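Local structure of DBF2 kinase activator protein MOB1 (Saccharomyces cerevisiae, 2HJN) at residues I184-F189 with G224-L229; N88-L93 with F178-H183; R108-A111 with Y115-L118. The protein activates the protein kinase DBF2 by binding it, which allows CDC15 to phosphorylate and switch on DBF2 in late anaphase for mitotic exit. All coordinates share one frame; numbering follows the deposited sequence.

Contact 1. Residues I184-F189 with G224-L229. With ZN (zinc ion), chain B.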
loop_
_atom_site.group_PDB
_atom_site.type_symbol
_atom_site.label_atom_id
_atom_site.label_comp_id
_atom_site.label_asym_id
_atom_site.label_seq_id
_atom_site.Cartn_x
_atom_site.Cartn_y
_atom_site.Cartn_z
ATOM N N ILE A 184 7.715 12.145 -0.695
ATOM C CA ILE A 184 7.242 11.078 -1.594
ATOM C C ILE A 184 7.229 11.543 -3.041
ATOM O O ILE A 184 7.763 10.877 -3.919
ATOM C CB ILE A 184 5.792 10.492 -1.200
ATOM C CG1 ILE A 184 5.821 9.697 0.101
ATOM C CG2 ILE A 184 5.267 9.456 -2.233
ATOM C CD1 ILE A 184 4.440 9.521 0.725
ATOM N N TYR A 185 6.603 12.703 -3.287
ATOM C CA TYR A 185 6.431 13.231 -4.655
ATOM C C TYR A 185 7.762 13.595 -5.284
ATOM O O TYR A 185 7.996 13.332 -6.470
ATOM C CB TYR A 185 5.561 14.510 -4.588
ATOM C CG TYR A 185 4.097 14.268 -4.791
ATOM C CD1 TYR A 185 3.194 14.423 -3.731
ATOM C CD2 TYR A 185 3.604 13.837 -6.041
ATOM C CE1 TYR A 185 1.828 14.180 -3.911
ATOM C CE2 TYR A 185 2.246 13.580 -6.226
ATOM C CZ TYR A 185 1.358 13.753 -5.155
ATOM O OH TYR A 185 -0.012 13.539 -5.321
ATOM N N CYS A 186 8.636 14.260 -4.512
ATOM C CA CYS A 186 9.929 14.750 -5.034
ATOM C C CYS A 186 11.041 13.674 -5.110
ATOM O O CYS A 186 11.979 13.795 -5.922
ATOM C CB CYS A 186 10.429 15.968 -4.258
ATOM S SG CYS A 186 9.301 17.378 -4.316
ATOM N N HIS A 187 10.943 12.625 -4.311
ATOM C CA HIS A 187 11.990 11.607 -4.322
ATOM C C HIS A 187 11.604 10.149 -4.569
ATOM O O HIS A 187 12.485 9.320 -4.868
ATOM C CB HIS A 187 12.908 11.829 -3.099
ATOM C CG HIS A 187 13.510 13.211 -3.103
ATOM N ND1 HIS A 187 14.545 13.551 -3.937
ATOM C CD2 HIS A 187 13.122 14.365 -2.504
ATOM C CE1 HIS A 187 14.836 14.830 -3.782
ATOM N NE2 HIS A 187 13.964 15.352 -2.939
ATOM N N HIS A 188 10.301 9.830 -4.491
ATOM C CA HIS A 188 9.872 8.428 -4.721
ATOM C C HIS A 188 8.747 8.215 -5.726
ATOM O O HIS A 188 8.156 7.139 -5.760
ATOM C CB HIS A 188 9.554 7.749 -3.368
ATOM C CG HIS A 188 10.741 7.724 -2.446
ATOM N ND1 HIS A 188 11.832 6.914 -2.670
ATOM C CD2 HIS A 188 11.072 8.520 -1.401
ATOM C CE1 HIS A 188 12.753 7.149 -1.751
ATOM N NE2 HIS A 188 12.315 8.115 -0.958
ATOM N N PHE A 189 8.426 9.221 -6.529
ATOM C CA PHE A 189 7.236 9.066 -7.410
ATOM C C PHE A 189 7.376 7.932 -8.414
ATOM O O PHE A 189 6.360 7.314 -8.738
ATOM C CB PHE A 189 6.844 10.359 -8.112
ATOM C CG PHE A 189 5.450 10.347 -8.771
ATOM C CD1 PHE A 189 4.291 10.668 -8.028
ATOM C CD2 PHE A 189 5.292 10.101 -10.148
ATOM C CE1 PHE A 189 3.009 10.660 -8.635
ATOM C CE2 PHE A 189 4.009 10.084 -10.728
ATOM C CZ PHE A 189 2.879 10.372 -9.987
ATOM N N GLY A 224 5.273 24.680 0.432
ATOM C CA GLY A 224 6.682 24.715 -0.019
ATOM C C GLY A 224 6.864 24.460 -1.504
ATOM O O GLY A 224 6.356 25.213 -2.334
ATOM N N PRO A 225 7.535 23.339 -1.856
ATOM C CA PRO A 225 7.785 23.039 -3.263
ATOM C C PRO A 225 6.556 22.511 -4.014
ATOM O O PRO A 225 6.574 22.499 -5.258
ATOM C CB PRO A 225 8.877 21.950 -3.192
ATOM C CG PRO A 225 8.517 21.205 -1.924
ATOM C CD PRO A 225 8.099 22.300 -0.965
ATOM N N LEU A 226 5.514 22.069 -3.302
ATOM C CA LEU A 226 4.352 21.506 -3.984
ATOM C C LEU A 226 3.247 22.559 -4.363
ATOM O O LEU A 226 2.179 22.188 -4.822
ATOM C CB LEU A 226 3.773 20.279 -3.235
ATOM C CG LEU A 226 4.601 18.977 -3.070
ATOM C CD1 LEU A 226 3.736 17.868 -2.476
ATOM C CD2 LEU A 226 5.217 18.513 -4.407
ATOM N N LEU A 227 3.521 23.846 -4.178
ATOM C CA LEU A 227 2.512 24.889 -4.494
ATOM C C LEU A 227 1.825 24.743 -5.842
ATOM O O LEU A 227 0.616 24.833 -5.885
ATOM C CB LEU A 227 3.055 26.322 -4.334
ATOM C CG LEU A 227 1.922 27.340 -4.535
ATOM C CD1 LEU A 227 0.894 27.223 -3.387
ATOM C CD2 LEU A 227 2.424 28.751 -4.702
ATOM N N GLU A 228 2.581 24.499 -6.929
ATOM C CA GLU A 228 2.001 24.306 -8.281
ATOM C C GLU A 228 1.166 23.052 -8.359
ATOM O O GLU A 228 0.104 23.014 -9.006
ATOM C CB GLU A 228 3.097 24.230 -9.381
ATOM C CG GLU A 228 2.523 24.068 -10.825
ATOM C CD GLU A 228 3.581 24.088 -11.928
ATOM O OE1 GLU A 228 4.786 24.144 -11.606
ATOM O OE2 GLU A 228 3.225 24.038 -13.136
ATOM N N LEU A 229 1.654 22.002 -7.705
ATOM C CA LEU A 229 0.895 20.746 -7.625
ATOM C C LEU A 229 -0.488 20.999 -7.002
ATOM O O LEU A 229 -1.537 20.566 -7.536
ATOM C CB LEU A 229 1.720 19.727 -6.797
ATOM C CG LEU A 229 1.696 18.240 -7.105
ATOM C CD1 LEU A 229 0.373 17.753 -6.731
ATOM C CD2 LEU A 229 1.890 18.018 -8.580
HETATM ZN ZN ZN B . 13.470 8.823 0.603
#
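Tyr185 and Leu226 cross at about a right angle, the aromatic side chain of the one meeting the forked end of the other. Both Leu226 methyls face Tyr185, CD1 lying 3.7 Å from ring atom CD1 and CD2 near CB, and CD2 also lies 4.2 Å from Cys186 SG. The fork is aimed this way because CG of Leu226 is anti to its carbonyl carbon, chi1 -64°, and CG in turn spreads both methyls toward the helix. Leu229, three residues on, adds a looser touch farther along the ring, its CD1 4.4 Å from Tyr185 CZ. The contact joins the last turn of helix 165-187 to the start of helix 227-233 in the helical Mob1/phocein fold. Helix 198-214 also closes in here: Phe205 meets the Tyr185 ring edge-to-face and touches both leucines. Branched leucines suit this place because their methyls can lie against the ring and the sulfur without needing a polar mate. Tyrosine suits its own because the ring is buried in apolar company while the hydroxyl reaches past it to hydrogen-bond Asn202 OD1. Cysteine contributes a small, polarisable sulfur; Cys186 is not one of the zinc ligands. At the end of the same helix, His188 binds the zinc ion through NE2 at 2.1 Å, with Cys101, Cys106 and His183 completing the site. Its second nitrogen, ND1, is hydrogen-bonded to Glu191 OE1, a second-shell carboxylate that, together with the metal bond, probably holds the imidazole in its rotation and may make NE2 a stronger donor.

Contact 2. Residues N88-L93 with F178-H183. With ZN (zinc ion), chain B; SO4 (sulfate ion), chain C.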
loop_
_atom_site.group_PDB
_atom_site.type_symbol
_atom_site.label_atom_id
_atom_site.label_comp_id
_atom_site.label_asym_id
_atom_site.label_seq_id
_atom_site.Cartn_x
_atom_site.Cartn_y
_atom_site.Cartn_z
ATOM N N ASN A 88 -3.405 7.698 8.384
ATOM C CA ASN A 88 -3.474 6.314 7.922
ATOM C C ASN A 88 -3.232 6.159 6.396
ATOM O O ASN A 88 -2.600 5.192 5.964
ATOM C CB ASN A 88 -4.828 5.629 8.370
ATOM C CG ASN A 88 -4.816 5.080 9.809
ATOM O OD1 ASN A 88 -3.784 4.757 10.373
ATOM N ND2 ASN A 88 -6.028 4.896 10.376
ATOM N N GLN A 89 -3.719 7.102 5.584
ATOM C CA GLN A 89 -3.401 7.115 4.138
ATOM C C GLN A 89 -1.886 7.308 3.896
ATOM O O GLN A 89 -1.280 6.657 3.004
ATOM C CB GLN A 89 -4.250 8.209 3.415
ATOM C CG GLN A 89 -5.785 7.897 3.486
ATOM C CD GLN A 89 -6.653 8.997 2.940
ATOM O OE1 GLN A 89 -6.217 9.758 2.073
ATOM N NE2 GLN A 89 -7.913 9.097 3.441
ATOM N N ILE A 90 -1.243 8.167 4.696
ATOM C CA ILE A 90 0.223 8.481 4.502
ATOM C C ILE A 90 1.059 7.269 4.969
ATOM O O ILE A 90 1.996 6.852 4.306
ATOM C CB ILE A 90 0.621 9.766 5.255
ATOM C CG1 ILE A 90 0.053 10.999 4.568
ATOM C CG2 ILE A 90 2.142 9.906 5.330
ATOM C CD1 ILE A 90 0.017 12.276 5.542
ATOM N N ASN A 91 0.647 6.669 6.082
ATOM C CA ASN A 91 1.183 5.389 6.535
ATOM C C ASN A 91 1.115 4.279 5.459
ATOM O O ASN A 91 2.131 3.587 5.222
ATOM C CB ASN A 91 0.456 4.901 7.827
ATOM C CG ASN A 91 1.105 3.674 8.406
ATOM O OD1 ASN A 91 2.284 3.718 8.829
ATOM N ND2 ASN A 91 0.371 2.550 8.420
HETATM N N MSE A 92 -0.045 4.127 4.805
HETATM C CA MSE A 92 -0.201 3.120 3.739
HETATM C C MSE A 92 0.675 3.456 2.527
HETATM O O MSE A 92 1.357 2.569 1.970
HETATM C CB MSE A 92 -1.694 2.943 3.351
HETATM C CG MSE A 92 -1.920 1.988 2.113
HETATM SE SE MSE A 92 -1.645 2.914 0.401
HETATM C CE MSE A 92 -3.214 4.054 0.597
ATOM N N LEU A 93 0.727 4.733 2.162
ATOM C CA LEU A 93 1.542 5.176 1.016
ATOM C C LEU A 93 3.064 5.083 1.280
ATOM O O LEU A 93 3.806 4.592 0.440
ATOM C CB LEU A 93 1.116 6.571 0.572
ATOM C CG LEU A 93 -0.266 6.682 -0.127
ATOM C CD1 LEU A 93 -0.717 8.131 -0.065
ATOM C CD2 LEU A 93 -0.281 6.181 -1.593
ATOM N N PHE A 178 2.179 17.020 5.863
ATOM C CA PHE A 178 2.473 17.569 4.504
ATOM C C PHE A 178 3.895 17.325 4.054
ATOM O O PHE A 178 4.076 16.947 2.924
ATOM C CB PHE A 178 2.122 19.078 4.346
ATOM C CG PHE A 178 2.233 19.587 2.897
ATOM C CD1 PHE A 178 1.094 19.736 2.099
ATOM C CD2 PHE A 178 3.480 19.941 2.364
ATOM C CE1 PHE A 178 1.193 20.184 0.782
ATOM C CE2 PHE A 178 3.607 20.366 1.009
ATOM C CZ PHE A 178 2.466 20.484 0.234
ATOM N N ARG A 179 4.896 17.559 4.924
ATOM C CA ARG A 179 6.318 17.300 4.612
ATOM C C ARG A 179 6.575 15.843 4.133
ATOM O O ARG A 179 7.512 15.608 3.380
ATOM C CB ARG A 179 7.204 17.577 5.859
ATOM C CG ARG A 179 7.155 19.089 6.285
ATOM C CD ARG A 179 7.817 19.502 7.589
ATOM N NE ARG A 179 7.386 20.877 7.837
ATOM C CZ ARG A 179 7.228 21.443 9.022
ATOM N NH1 ARG A 179 7.482 20.769 10.118
ATOM N NH2 ARG A 179 6.818 22.721 9.095
ATOM N N VAL A 180 5.772 14.883 4.620
ATOM C CA VAL A 180 5.884 13.455 4.181
ATOM C C VAL A 180 5.396 13.332 2.748
ATOM O O VAL A 180 6.057 12.690 1.917
ATOM C CB VAL A 180 5.104 12.485 5.107
ATOM C CG1 VAL A 180 5.321 11.031 4.640
ATOM C CG2 VAL A 180 5.563 12.668 6.610
ATOM N N TYR A 181 4.263 13.954 2.429
ATOM C CA TYR A 181 3.814 13.989 1.010
ATOM C C TYR A 181 4.885 14.623 0.127
ATOM O O TYR A 181 5.146 14.126 -0.987
ATOM C CB TYR A 181 2.521 14.817 0.824
ATOM C CG TYR A 181 1.224 14.094 1.114
ATOM C CD1 TYR A 181 0.799 13.024 0.333
ATOM C CD2 TYR A 181 0.401 14.524 2.159
ATOM C CE1 TYR A 181 -0.424 12.393 0.615
ATOM C CE2 TYR A 181 -0.782 13.917 2.435
ATOM C CZ TYR A 181 -1.197 12.858 1.660
ATOM O OH TYR A 181 -2.397 12.321 1.962
ATOM N N ALA A 182 5.513 15.691 0.630
ATOM C CA ALA A 182 6.528 16.396 -0.182
ATOM C C ALA A 182 7.716 15.480 -0.519
ATOM O O ALA A 182 8.224 15.474 -1.665
ATOM C CB ALA A 182 7.005 17.712 0.495
ATOM N N HIS A 183 8.195 14.724 0.469
ATOM C CA HIS A 183 9.315 13.790 0.203
ATOM C C HIS A 183 8.931 12.693 -0.825
ATOM O O HIS A 183 9.749 12.313 -1.688
ATOM C CB HIS A 183 9.845 13.157 1.511
ATOM C CG HIS A 183 11.063 12.315 1.295
ATOM N ND1 HIS A 183 12.269 12.842 0.874
ATOM C CD2 HIS A 183 11.214 10.968 1.287
ATOM C CE1 HIS A 183 13.121 11.857 0.656
ATOM N NE2 HIS A 183 12.504 10.708 0.897
HETATM ZN ZN ZN B . 13.470 8.823 0.603
HETATM S S SO4 C . 6.322 22.992 13.117
HETATM O O1 SO4 C . 4.901 22.920 13.478
HETATM O O2 SO4 C . 6.403 23.845 11.919
HETATM O O3 SO4 C . 7.157 23.428 14.224
HETATM O O4 SO4 C . 6.913 21.710 12.779
#
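Unusually tight for two methyls, Ile90 CG2 and Val180 CG1 approach to 3.4 Å, where helices 75-97 and 165-187 run side by side. The segment axes come within 10.8 Å, and the two segments run in the same general direction, 27° apart, with branched side chains packed between them. Ile90 serves two neighbours at once. With CG1 anti to the carbonyl carbon, chi1 -72°, that branch lies over one face of the Tyr181 ring, 4.0 Å from its centroid, a CH-pi contact; CD1 continues to Tyr181 CE2 at 3.6 Å. Leu93, one turn later, adds CD1 at 4.3 Å from Tyr181 CE1. Beta-branched isoleucine and valine suit such a seam because both are bulky close to the backbone. Tyr181 OH, at the edge of the patch, hydrogen-bonds Ser204 OG on helix 198-214, whose hydroxyl also bonds Gln89 OE1. Away from the seam, His183 NE2 binds the zinc ion, and one turn earlier Arg179, with Arg175, holds a sulfate, probably from the crystallisation liquor. The contacts across the seam are apolar or CH-pi, which implies that shape and burial hold the helices together here, while polar groups at its margin find their partners outside it.

Contact 3. Residues R108-A111 with Y115-L118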
loop_
_atom_site.group_PDB
_atom_site.type_symbol
_atom_site.label_atom_id
_atom_site.label_comp_id
_atom_site.label_asym_id
_atom_site.label_seq_id
_atom_site.Cartn_x
_atom_site.Cartn_y
_atom_site.Cartn_z
ATOM N N ARG A 108 19.237 13.066 3.920
ATOM C CA ARG A 108 18.615 14.220 4.512
ATOM C C ARG A 108 17.116 14.171 4.158
ATOM O O ARG A 108 16.718 13.665 3.093
ATOM C CB ARG A 108 19.200 15.526 3.960
ATOM C CG ARG A 108 20.649 15.841 4.360
ATOM C CD ARG A 108 21.078 17.184 3.667
ATOM N NE ARG A 108 20.870 17.148 2.206
ATOM C CZ ARG A 108 20.615 18.210 1.426
ATOM N NH1 ARG A 108 20.514 19.435 1.954
ATOM N NH2 ARG A 108 20.449 18.040 0.104
HETATM N N MSE A 109 16.301 14.754 5.014
HETATM C CA MSE A 109 14.853 14.821 4.718
HETATM C C MSE A 109 14.640 16.025 3.798
HETATM O O MSE A 109 14.522 17.154 4.270
HETATM C CB MSE A 109 14.032 14.895 6.019
HETATM C CG MSE A 109 12.534 15.038 5.826
HETATM SE SE MSE A 109 11.726 13.451 4.961
HETATM C CE MSE A 109 9.946 14.085 5.399
ATOM N N ILE A 110 14.594 15.786 2.486
ATOM C CA ILE A 110 14.481 16.873 1.520
ATOM C C ILE A 110 13.259 16.752 0.599
ATOM O O ILE A 110 12.639 15.695 0.522
ATOM C CB ILE A 110 15.788 17.062 0.715
ATOM C CG1 ILE A 110 16.081 15.805 -0.140
ATOM C CG2 ILE A 110 16.948 17.316 1.723
ATOM C CD1 ILE A 110 17.262 15.879 -1.028
ATOM N N ALA A 111 12.925 17.853 -0.089
ATOM C CA ALA A 111 11.827 17.878 -1.043
ATOM C C ALA A 111 12.378 18.772 -2.097
ATOM O O ALA A 111 12.164 19.984 -2.029
ATOM C CB ALA A 111 10.582 18.515 -0.393
ATOM N N TYR A 115 14.554 22.596 -0.307
ATOM C CA TYR A 115 13.892 22.461 0.990
ATOM C C TYR A 115 14.438 21.285 1.769
ATOM O O TYR A 115 14.384 20.163 1.285
ATOM C CB TYR A 115 12.380 22.250 0.823
ATOM C CG TYR A 115 11.694 23.436 0.201
ATOM C CD1 TYR A 115 11.665 23.610 -1.173
ATOM C CD2 TYR A 115 11.100 24.408 1.000
ATOM C CE1 TYR A 115 11.051 24.736 -1.751
ATOM C CE2 TYR A 115 10.500 25.539 0.438
ATOM C CZ TYR A 115 10.469 25.689 -0.917
ATOM O OH TYR A 115 9.846 26.814 -1.432
ATOM N N GLU A 116 14.947 21.555 2.966
ATOM C CA GLU A 116 15.343 20.504 3.923
ATOM C C GLU A 116 14.488 20.651 5.195
ATOM O O GLU A 116 14.318 21.785 5.699
ATOM C CB GLU A 116 16.861 20.551 4.224
ATOM C CG GLU A 116 17.188 19.568 5.324
ATOM C CD GLU A 116 18.638 19.295 5.588
ATOM O OE1 GLU A 116 19.522 20.053 5.111
ATOM O OE2 GLU A 116 18.878 18.310 6.339
ATOM N N TYR A 117 13.910 19.557 5.690
ATOM C CA TYR A 117 13.123 19.597 6.933
ATOM C C TYR A 117 13.846 18.952 8.089
ATOM O O TYR A 117 14.443 17.913 7.927
ATOM C CB TYR A 117 11.733 18.941 6.758
ATOM C CG TYR A 117 10.978 19.518 5.587
ATOM C CD1 TYR A 117 10.822 18.801 4.421
ATOM C CD2 TYR A 117 10.459 20.815 5.645
ATOM C CE1 TYR A 117 10.115 19.375 3.320
ATOM C CE2 TYR A 117 9.755 21.360 4.606
ATOM C CZ TYR A 117 9.600 20.658 3.447
ATOM O OH TYR A 117 8.919 21.231 2.397
ATOM N N LEU A 118 13.762 19.570 9.261
ATOM C CA LEU A 118 14.581 19.212 10.415
ATOM C C LEU A 118 13.718 18.697 11.556
ATOM O O LEU A 118 12.513 19.007 11.610
ATOM C CB LEU A 118 15.394 20.445 10.881
ATOM C CG LEU A 118 16.161 21.280 9.876
ATOM C CD1 LEU A 118 16.729 22.583 10.521
ATOM C CD2 LEU A 118 17.279 20.517 9.226
HETATM O O HOH W 1 17.038 16.695 7.264
#
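Glu116 CG stands anti to the backbone N, chi1 173°, and the chain stays extended beyond it, carrying the carboxylate across to Arg108. The arginine folds to meet it: a bend at chi3, -54°, brings NH1 to Glu116 OE1 at 3.4 Å, a salt bridge whose hydrogen bond is weak. OE1 lies at the guanidinium edge, but the two planes are turned 86° apart, so they do not meet in the flat, two-bonded arrangement. Ile110 CG2 covers one guanidinium face. Between the backbones a single antiparallel bridge pairs Ile110 with Glu116: Tyr117 N bonds Met109 O at 2.9 Å, nearly straight, and Ala111 N bonds Tyr115 O at 3.1 Å. This bridge sets the loop before strand 115-117 against that strand, whose Glu116 also makes backbone bonds to Leu5 of strand 4-6. Ala111 CB touches the edge of the Tyr117 ring at CE1, 3.8 Å away; a small residue fits where Ala182 and Pro225 also press in. Met109, a selenomethionine here, brings CG to Tyr117 CB at 4.1 Å, its flexible chain suiting a buried site beside helix 132-147. A water accepts from Met109 N at 3.1 Å, lies 2.6 Å from Glu116 OE2 and has Tyr117 O within reach. A leucine in place of Glu116 would probably leave Arg108 without its charge mate and this water without its carboxylate partner. Glu116 thus links loop and strand by a long salt bridge through OE1 and probably by water through OE2; Arg108 probably favours its ionised form.

How the contacts relate
Helix 165-187 is common ground for contacts 1 and 2, whose centres are about 11 Å apart. The centre of contact 3 is about 12 Å from that of contact 1 and about 14 Å from that of contact 2; in sequence it is nested inside the loop that contact 2 closes, and contact 1 follows both. The zinc ion links the first two through His183 and His188, while His183 ND1 probably hydrogen-bonds Ile110 O of contact 3. Pro225 packs on Ala111 and the tyrosines of 115-118. Within one Mob1/phocein domain, helix 165-187 thus joins helix 75-97, helix 227-233 and the loop before strand 115-117, with the zinc site at its C-terminal end.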